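Local coordinates for catabolite control protein A (Lactococcus lactis, PDB 2O20) that probably acts as a global DNA-binding transcriptional regulator, repressing or activating genes in carbon catabolite control, at residues D[286-300]-D[319-331]. The protein carries 1 engineered substitution. Sequence-based numbering, arbitrary orientation.
Sequences TLTSVNQPLYDLGAV and LVLDHEIFSRRST
Two of the crossovers between the subdomains of the LacI-family, periplasmic-binding-protein-like core, 286-300 and 319-331, form a short antiparallel ribbon where Ser289, Val290 and Asn291 are paired with Phe326, Ile325 and Glu324. The register rests on backbone bonds: Phe326 N reaches Ser289 O at 2.9 Å and Asn291 N reaches Glu324 O at 2.8 Å. Asn291 CB lies over one face of the Phe326 ring, 3.8 Å from its centroid, a CH-pi contact. With CG anti to the backbone N (chi1 -172°), the amide runs out past the CE2-CZ rim, Asn291 CG 3.3 Å from Phe326 CE2 and the planes 24° apart, while OD1 bonds to Asn276 ND2. Asn291 ND2 also donates to Glu324 OE1 on its syn side, though 35° out of the carboxylate plane. Towards the N-terminal subdomain of the core, apolar packing against helix 294-309 takes over, where Leu297 CD2 meets Leu321 CD1 at 3.8 Å. At the other end, hydroxyls replace strand pairing. Ser330 OG, also bonded to Ile271 O, accepts from Thr288 N at 2.9 Å. Thr288 OG1 is gripped twice: Arg328 N donates to it at 2.8 Å, and Thr331 OG1 shares a hydrogen bond with it at 2.7 Å.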
ATOM      1  N   THR D 286      -3.892 -17.538   3.167  1.00 17.97           N
ATOM      2  CA  THR D 286      -2.984 -17.095   2.124  1.00 19.42           C
ATOM      3  C   THR D 286      -3.603 -17.219   0.732  1.00 19.19           C
ATOM      4  O   THR D 286      -4.398 -18.129   0.450  1.00 19.24           O
ATOM      5  CB  THR D 286      -1.606 -17.813   2.185  1.00 19.06           C
ATOM      6  OG1 THR D 286      -1.771 -19.213   1.962  1.00 19.74           O
ATOM      7  CG2 THR D 286      -0.931 -17.571   3.492  1.00 20.03           C
ATOM      8  N   LEU D 287      -3.305 -16.226  -0.085  1.00 19.63           N
ATOM      9  CA  LEU D 287      -3.991 -16.006  -1.346  1.00 19.59           C
ATOM     10  C   LEU D 287      -3.193 -16.477  -2.575  1.00 19.08           C
ATOM     11  O   LEU D 287      -2.140 -15.918  -2.915  1.00 18.64           O
ATOM     12  CB  LEU D 287      -4.331 -14.509  -1.481  0.50 20.15           C
ATOM     13  CG  LEU D 287      -5.674 -14.111  -2.108  0.50 21.88           C
ATOM     14  CD1 LEU D 287      -5.744 -12.585  -2.284  0.50 22.77           C
ATOM     15  CD2 LEU D 287      -5.969 -14.804  -3.430  0.50 23.10           C
ATOM     16  N   THR D 288      -3.708 -17.483  -3.266  1.00 17.81           N
ATOM     17  CA  THR D 288      -3.131 -17.908  -4.545  1.00 18.27           C
ATOM     18  C   THR D 288      -3.214 -16.783  -5.595  1.00 17.69           C
ATOM     19  O   THR D 288      -4.231 -16.113  -5.723  1.00 17.36           O
ATOM     20  CB  THR D 288      -3.838 -19.199  -5.067  1.00 16.29           C
ATOM     21  OG1 THR D 288      -3.594 -20.269  -4.160  1.00 19.06           O
ATOM     22  CG2 THR D 288      -3.330 -19.622  -6.443  1.00 18.06           C
ATOM     23  N   SER D 289      -2.141 -16.577  -6.352  1.00 17.81           N
ATOM     24  CA  SER D 289      -2.110 -15.442  -7.295  1.00 18.50           C
ATOM     25  C   SER D 289      -1.157 -15.679  -8.475  1.00 18.94           C
ATOM     26  O   SER D 289      -0.104 -16.278  -8.315  1.00 19.45           O
ATOM     27  CB  SER D 289      -1.678 -14.150  -6.554  1.00 18.88           C
ATOM     28  OG  SER D 289      -1.997 -12.986  -7.275  1.00 20.04           O
ATOM     29  N   VAL D 290      -1.530 -15.159  -9.641  1.00 19.83           N
ATOM     30  CA  VAL D 290      -0.553 -14.812 -10.669  1.00 19.40           C
ATOM     31  C   VAL D 290       0.439 -13.804 -10.052  1.00 19.70           C
ATOM     32  O   VAL D 290       0.030 -12.795  -9.439  1.00 19.50           O
ATOM     33  CB  VAL D 290      -1.249 -14.185 -11.919  1.00 19.58           C
ATOM     34  CG1 VAL D 290      -0.245 -13.560 -12.899  1.00 18.86           C
ATOM     35  CG2 VAL D 290      -2.146 -15.215 -12.602  1.00 21.09           C
ATOM     36  N   ASN D 291       1.737 -14.096 -10.172  1.00 18.44           N
ATOM     37  CA  ASN D 291       2.798 -13.163  -9.789  1.00 18.25           C
ATOM     38  C   ASN D 291       3.260 -12.349 -11.014  1.00 19.04           C
ATOM     39  O   ASN D 291       3.857 -12.910 -11.956  1.00 18.31           O
ATOM     40  CB  ASN D 291       3.985 -13.916  -9.175  1.00 18.41           C
ATOM     41  CG  ASN D 291       5.044 -12.975  -8.582  1.00 21.11           C
ATOM     42  OD1 ASN D 291       4.789 -12.248  -7.626  1.00 23.66           O
ATOM     43  ND2 ASN D 291       6.238 -12.999  -9.149  1.00 25.09           N
ATOM     44  N   GLN D 292       2.972 -11.049 -11.006  1.00 18.26           N
ATOM     45  CA  GLN D 292       3.515 -10.133 -12.004  1.00 18.95           C
ATOM     46  C   GLN D 292       4.788  -9.524 -11.437  1.00 18.79           C
ATOM     47  O   GLN D 292       4.862  -9.233 -10.228  1.00 19.01           O
ATOM     48  CB  GLN D 292       2.524  -9.027 -12.348  1.00 18.49           C
ATOM     49  CG  GLN D 292       1.201  -9.527 -12.954  1.00 18.46           C
ATOM     50  CD  GLN D 292       0.332  -8.358 -13.433  1.00 19.29           C
ATOM     51  OE1 GLN D 292       0.852  -7.344 -13.862  1.00 21.02           O
ATOM     52  NE2 GLN D 292      -0.982  -8.495 -13.333  1.00 17.66           N
ATOM     53  N   PRO D 293       5.801  -9.323 -12.297  1.00 19.20           N
ATOM     54  CA  PRO D 293       7.084  -8.744 -11.872  1.00 19.51           C
ATOM     55  C   PRO D 293       6.983  -7.217 -11.815  1.00 19.84           C
ATOM     56  O   PRO D 293       7.505  -6.503 -12.673  1.00 20.34           O
ATOM     57  CB  PRO D 293       8.045  -9.266 -12.940  1.00 19.46           C
ATOM     58  CG  PRO D 293       7.184  -9.217 -14.187  1.00 18.97           C
ATOM     59  CD  PRO D 293       5.808  -9.645 -13.738  1.00 19.12           C
ATOM     60  N   LEU D 294       6.303  -6.719 -10.776  1.00 19.63           N
ATOM     61  CA  LEU D 294       5.901  -5.314 -10.713  1.00 19.07           C
ATOM     62  C   LEU D 294       7.070  -4.303 -10.731  1.00 18.58           C
ATOM     63  O   LEU D 294       7.036  -3.331 -11.468  1.00 18.17           O
ATOM     64  CB  LEU D 294       5.039  -5.095  -9.485  1.00 20.11           C
ATOM     65  CG  LEU D 294       3.676  -5.839  -9.408  1.00 19.21           C
ATOM     66  CD1 LEU D 294       2.973  -5.363  -8.166  1.00 23.25           C
ATOM     67  CD2 LEU D 294       2.823  -5.608 -10.618  1.00 20.78           C
ATOM     68  N   TYR D 295       8.084  -4.519  -9.906  1.00 18.03           N
ATOM     69  CA  TYR D 295       9.270  -3.672  -9.964  1.00 18.97           C
ATOM     70  C   TYR D 295       9.886  -3.641 -11.372  1.00 19.07           C
ATOM     71  O   TYR D 295      10.226  -2.589 -11.884  1.00 19.06           O
ATOM     72  CB  TYR D 295      10.309  -4.162  -8.959  1.00 20.27           C
ATOM     73  CG  TYR D 295      11.579  -3.330  -8.931  1.00 19.10           C
ATOM     74  CD1 TYR D 295      11.687  -2.247  -8.078  1.00 18.77           C
ATOM     75  CD2 TYR D 295      12.664  -3.635  -9.743  1.00 21.79           C
ATOM     76  CE1 TYR D 295      12.847  -1.485  -8.033  1.00 18.93           C
ATOM     77  CE2 TYR D 295      13.832  -2.871  -9.711  1.00 21.59           C
ATOM     78  CZ  TYR D 295      13.906  -1.789  -8.851  1.00 21.27           C
ATOM     79  OH  TYR D 295      15.054  -1.024  -8.796  1.00 21.66           O
ATOM     80  N   ASP D 296       9.990  -4.801 -11.999  1.00 19.43           N
ATOM     81  CA  ASP D 296      10.569  -4.918 -13.348  1.00 20.55           C
ATOM     82  C   ASP D 296       9.730  -4.255 -14.432  1.00 20.75           C
ATOM     83  O   ASP D 296      10.255  -3.739 -15.407  1.00 20.13           O
ATOM     84  CB  ASP D 296      10.769  -6.391 -13.683  1.00 20.97           C
ATOM     85  CG  ASP D 296      11.884  -7.035 -12.872  1.00 24.84           C
ATOM     86  OD1 ASP D 296      12.789  -6.298 -12.398  1.00 29.07           O
ATOM     87  OD2 ASP D 296      11.887  -8.278 -12.758  1.00 28.11           O
ATOM     88  N   LEU D 297       8.409  -4.277 -14.275  1.00 20.63           N
ATOM     89  CA  LEU D 297       7.545  -3.580 -15.208  1.00 19.67           C
ATOM     90  C   LEU D 297       7.874  -2.095 -15.265  1.00 19.53           C
ATOM     91  O   LEU D 297       7.961  -1.527 -16.357  1.00 19.06           O
ATOM     92  CB  LEU D 297       6.050  -3.777 -14.825  1.00 19.65           C
ATOM     93  CG  LEU D 297       5.386  -5.132 -15.032  1.00 19.35           C
ATOM     94  CD1 LEU D 297       4.041  -5.161 -14.368  1.00 22.14           C
ATOM     95  CD2 LEU D 297       5.225  -5.460 -16.522  1.00 20.11           C
ATOM     96  N   GLY D 298       8.030  -1.472 -14.085  1.00 19.80           N
ATOM     97  CA  GLY D 298       8.474  -0.068 -13.943  1.00 19.97           C
ATOM     98  C   GLY D 298       9.909   0.196 -14.447  1.00 19.72           C
ATOM     99  O   GLY D 298      10.152   1.159 -15.183  1.00 19.60           O
ATOM    100  N   ALA D 299      10.858  -0.639 -14.030  1.00 19.38           N
ATOM    101  CA  ALA D 299      12.257  -0.488 -14.445  1.00 19.53           C
ATOM    102  C   ALA D 299      12.396  -0.621 -15.958  1.00 19.77           C
ATOM    103  O   ALA D 299      13.062   0.200 -16.615  1.00 20.19           O
ATOM    104  CB  ALA D 299      13.140  -1.494 -13.726  1.00 19.07           C
ATOM    105  N   VAL D 300      11.756  -1.641 -16.525  1.00 19.91           N
ATOM    106  CA  VAL D 300      11.821  -1.893 -17.968  1.00 19.53           C
ATOM    107  C   VAL D 300      11.200  -0.726 -18.728  1.00 19.37           C
ATOM    108  O   VAL D 300      11.749  -0.286 -19.742  1.00 18.92           O
ATOM    109  CB  VAL D 300      11.180  -3.280 -18.350  1.00 19.85           C
ATOM    110  CG1 VAL D 300      10.979  -3.408 -19.835  1.00 20.93           C
ATOM    111  CG2 VAL D 300      12.068  -4.411 -17.847  1.00 20.29           C
ATOM    112  N   LEU D 319       6.470  -4.454 -25.046  1.00 22.49           N
ATOM    113  CA  LEU D 319       7.276  -5.393 -24.269  1.00 21.67           C
ATOM    114  C   LEU D 319       6.429  -6.236 -23.329  1.00 21.80           C
ATOM    115  O   LEU D 319       5.524  -5.721 -22.711  1.00 21.01           O
ATOM    116  CB  LEU D 319       8.322  -4.631 -23.480  1.00 21.71           C
ATOM    117  CG  LEU D 319       9.299  -3.772 -24.301  1.00 22.16           C
ATOM    118  CD1 LEU D 319      10.300  -3.141 -23.366  1.00 21.93           C
ATOM    119  CD2 LEU D 319       9.993  -4.572 -25.381  1.00 24.38           C
ATOM    120  N   VAL D 320       6.730  -7.529 -23.240  1.00 21.44           N
ATOM    121  CA  VAL D 320       5.932  -8.476 -22.453  1.00 21.58           C
ATOM    122  C   VAL D 320       6.869  -9.249 -21.533  1.00 21.68           C
ATOM    123  O   VAL D 320       7.832  -9.867 -21.997  1.00 21.48           O
ATOM    124  CB  VAL D 320       5.163  -9.436 -23.375  1.00 22.02           C
ATOM    125  CG1 VAL D 320       4.341 -10.458 -22.577  1.00 23.51           C
ATOM    126  CG2 VAL D 320       4.299  -8.654 -24.334  1.00 22.46           C
ATOM    127  N   LEU D 321       6.628  -9.161 -20.224  1.00 20.43           N
ATOM    128  CA  LEU D 321       7.492  -9.803 -19.240  1.00 20.28           C
ATOM    129  C   LEU D 321       6.858 -11.098 -18.754  1.00 20.52           C
ATOM    130  O   LEU D 321       5.637 -11.213 -18.708  1.00 19.87           O
ATOM    131  CB  LEU D 321       7.771  -8.858 -18.055  1.00 20.31           C
ATOM    132  CG  LEU D 321       8.378  -7.471 -18.345  1.00 20.81           C
ATOM    133  CD1 LEU D 321       8.751  -6.786 -17.031  1.00 21.54           C
ATOM    134  CD2 LEU D 321       9.572  -7.534 -19.311  1.00 21.85           C
ATOM    135  N   ASP D 322       7.675 -12.078 -18.373  1.00 21.04           N
ATOM    136  CA  ASP D 322       7.122 -13.349 -17.887  1.00 21.82           C
ATOM    137  C   ASP D 322       6.395 -13.218 -16.539  1.00 20.88           C
ATOM    138  O   ASP D 322       6.653 -12.298 -15.783  1.00 21.39           O
ATOM    139  CB  ASP D 322       8.222 -14.377 -17.705  1.00 22.75           C
ATOM    140  CG  ASP D 322       8.938 -14.711 -18.992  1.00 26.00           C
ATOM    141  OD1 ASP D 322       8.304 -14.715 -20.082  1.00 28.01           O
ATOM    142  OD2 ASP D 322      10.146 -14.961 -18.876  1.00 30.29           O
ATOM    143  N   HIS D 323       5.505 -14.168 -16.244  1.00 21.07           N
ATOM    144  CA  HIS D 323       4.816 -14.247 -14.940  1.00 20.79           C
ATOM    145  C   HIS D 323       4.861 -15.709 -14.465  1.00 21.34           C
ATOM    146  O   HIS D 323       5.242 -16.598 -15.219  1.00 21.42           O
ATOM    147  CB  HIS D 323       3.351 -13.825 -15.089  1.00 20.72           C
ATOM    148  CG  HIS D 323       2.537 -14.766 -15.917  1.00 21.35           C
ATOM    149  ND1 HIS D 323       2.525 -14.715 -17.297  1.00 20.69           N
ATOM    150  CD2 HIS D 323       1.752 -15.816 -15.571  1.00 20.09           C
ATOM    151  CE1 HIS D 323       1.730 -15.662 -17.760  1.00 21.43           C
ATOM    152  NE2 HIS D 323       1.272 -16.363 -16.735  1.00 21.10           N
ATOM    153  N   GLU D 324       4.446 -15.945 -13.226  1.00 22.10           N
ATOM    154  CA  GLU D 324       4.305 -17.291 -12.646  1.00 22.98           C
ATOM    155  C   GLU D 324       2.977 -17.325 -11.888  1.00 22.35           C
ATOM    156  O   GLU D 324       2.340 -16.288 -11.738  1.00 20.15           O
ATOM    157  CB  GLU D 324       5.423 -17.560 -11.630  1.00 23.96           C
ATOM    158  CG  GLU D 324       6.823 -17.366 -12.130  1.00 29.55           C
ATOM    159  CD  GLU D 324       7.650 -16.568 -11.139  1.00 37.02           C
ATOM    160  OE1 GLU D 324       7.451 -15.320 -11.079  1.00 39.44           O
ATOM    161  OE2 GLU D 324       8.484 -17.184 -10.417  1.00 40.19           O
ATOM    162  N   ILE D 325       2.577 -18.516 -11.418  1.00 22.02           N
ATOM    163  CA  ILE D 325       1.454 -18.660 -10.462  1.00 22.27           C
ATOM    164  C   ILE D 325       2.040 -19.204  -9.179  1.00 22.43           C
ATOM    165  O   ILE D 325       2.790 -20.192  -9.190  1.00 21.10           O
ATOM    166  CB  ILE D 325       0.346 -19.570 -11.004  1.00 22.82           C
ATOM    167  CG1 ILE D 325      -0.334 -18.892 -12.204  1.00 25.85           C
ATOM    168  CG2 ILE D 325      -0.680 -19.929  -9.911  1.00 23.49           C
ATOM    169  CD1 ILE D 325      -1.528 -19.591 -12.757  1.00 27.45           C
ATOM    170  N   PHE D 326       1.764 -18.511  -8.074  1.00 22.24           N
ATOM    171  CA  PHE D 326       2.134 -18.979  -6.748  1.00 22.63           C
ATOM    172  C   PHE D 326       0.942 -19.614  -6.044  1.00 22.12           C
ATOM    173  O   PHE D 326      -0.030 -18.916  -5.729  1.00 20.15           O
ATOM    174  CB  PHE D 326       2.644 -17.808  -5.901  1.00 23.78           C
ATOM    175  CG  PHE D 326       3.946 -17.202  -6.390  1.00 25.27           C
ATOM    176  CD1 PHE D 326       4.824 -17.913  -7.215  1.00 26.35           C
ATOM    177  CD2 PHE D 326       4.316 -15.950  -5.964  1.00 27.06           C
ATOM    178  CE1 PHE D 326       6.005 -17.329  -7.651  1.00 28.84           C
ATOM    179  CE2 PHE D 326       5.511 -15.370  -6.379  1.00 28.77           C
ATOM    180  CZ  PHE D 326       6.353 -16.065  -7.218  1.00 26.85           C
ATOM    181  N   SER D 327       1.029 -20.916  -5.774  1.00 21.28           N
ATOM    182  CA  SER D 327      -0.087 -21.656  -5.161  1.00 21.81           C
ATOM    183  C   SER D 327      -0.034 -21.523  -3.654  1.00 21.77           C
ATOM    184  O   SER D 327       0.991 -21.830  -3.040  1.00 21.62           O
ATOM    185  CB  SER D 327      -0.052 -23.134  -5.570  1.00 21.99           C
ATOM    186  OG  SER D 327      -0.333 -23.262  -6.948  1.00 23.31           O
ATOM    187  N   ARG D 328      -1.134 -21.058  -3.060  1.00 21.26           N
ATOM    188  CA  ARG D 328      -1.201 -20.838  -1.618  1.00 22.21           C
ATOM    189  C   ARG D 328      -2.499 -21.495  -1.090  1.00 21.36           C
ATOM    190  O   ARG D 328      -2.976 -22.477  -1.671  1.00 20.94           O
ATOM    191  CB  ARG D 328      -1.043 -19.339  -1.294  1.00 21.01           C
ATOM    192  CG  ARG D 328       0.317 -18.742  -1.720  1.00 23.27           C
ATOM    193  CD  ARG D 328       0.502 -17.316  -1.211  1.00 27.50           C
ATOM    194  NE  ARG D 328       1.725 -16.701  -1.714  1.00 34.98           N
ATOM    195  CZ  ARG D 328       1.783 -15.565  -2.405  1.00 37.14           C
ATOM    196  NH1 ARG D 328       0.674 -14.888  -2.718  1.00 37.84           N
ATOM    197  NH2 ARG D 328       2.964 -15.122  -2.806  1.00 37.05           N
ATOM    198  N   ARG D 329      -3.062 -21.004   0.010  1.00 22.06           N
ATOM    199  CA  ARG D 329      -4.150 -21.733   0.664  1.00 21.99           C
ATOM    200  C   ARG D 329      -5.574 -21.303   0.240  1.00 21.56           C
ATOM    201  O   ARG D 329      -6.544 -21.796   0.813  1.00 23.58           O
ATOM    202  CB  ARG D 329      -3.962 -21.689   2.179  1.00 23.19           C
ATOM    203  CG  ARG D 329      -2.619 -22.353   2.569  1.00 27.61           C
ATOM    204  CD  ARG D 329      -2.513 -22.722   4.018  1.00 34.86           C
ATOM    205  NE  ARG D 329      -1.262 -23.423   4.346  1.00 39.17           N
ATOM    206  CZ  ARG D 329      -0.058 -22.856   4.515  1.00 41.27           C
ATOM    207  NH1 ARG D 329       0.144 -21.541   4.364  1.00 42.17           N
ATOM    208  NH2 ARG D 329       0.975 -23.627   4.837  1.00 42.44           N
ATOM    209  N   SER D 330      -5.718 -20.478  -0.799  1.00 20.00           N
ATOM    210  CA  SER D 330      -7.057 -20.196  -1.350  1.00 19.12           C
ATOM    211  C   SER D 330      -7.450 -21.065  -2.535  1.00 18.40           C
ATOM    212  O   SER D 330      -8.541 -20.870  -3.094  1.00 17.73           O
ATOM    213  CB  SER D 330      -7.248 -18.709  -1.699  1.00 19.08           C
ATOM    214  OG  SER D 330      -6.391 -18.308  -2.763  1.00 19.38           O
ATOM    215  N   THR D 331      -6.567 -22.015  -2.894  1.00 18.90           N
ATOM    216  CA  THR D 331      -6.829 -23.045  -3.893  1.00 19.19           C
ATOM    217  C   THR D 331      -6.479 -24.425  -3.304  1.00 20.45           C
ATOM    218  O   THR D 331      -5.712 -24.533  -2.335  1.00 19.78           O
ATOM    219  CB  THR D 331      -6.064 -22.799  -5.230  1.00 18.74           C
ATOM    220  OG1 THR D 331      -4.667 -22.585  -4.978  1.00 18.55           O
ATOM    221  CG2 THR D 331      -6.618 -21.561  -5.935  1.00 19.16           C
TER
HETATM  222  O   HOH W   1       7.087 -13.096 -12.130  1.00 34.54           O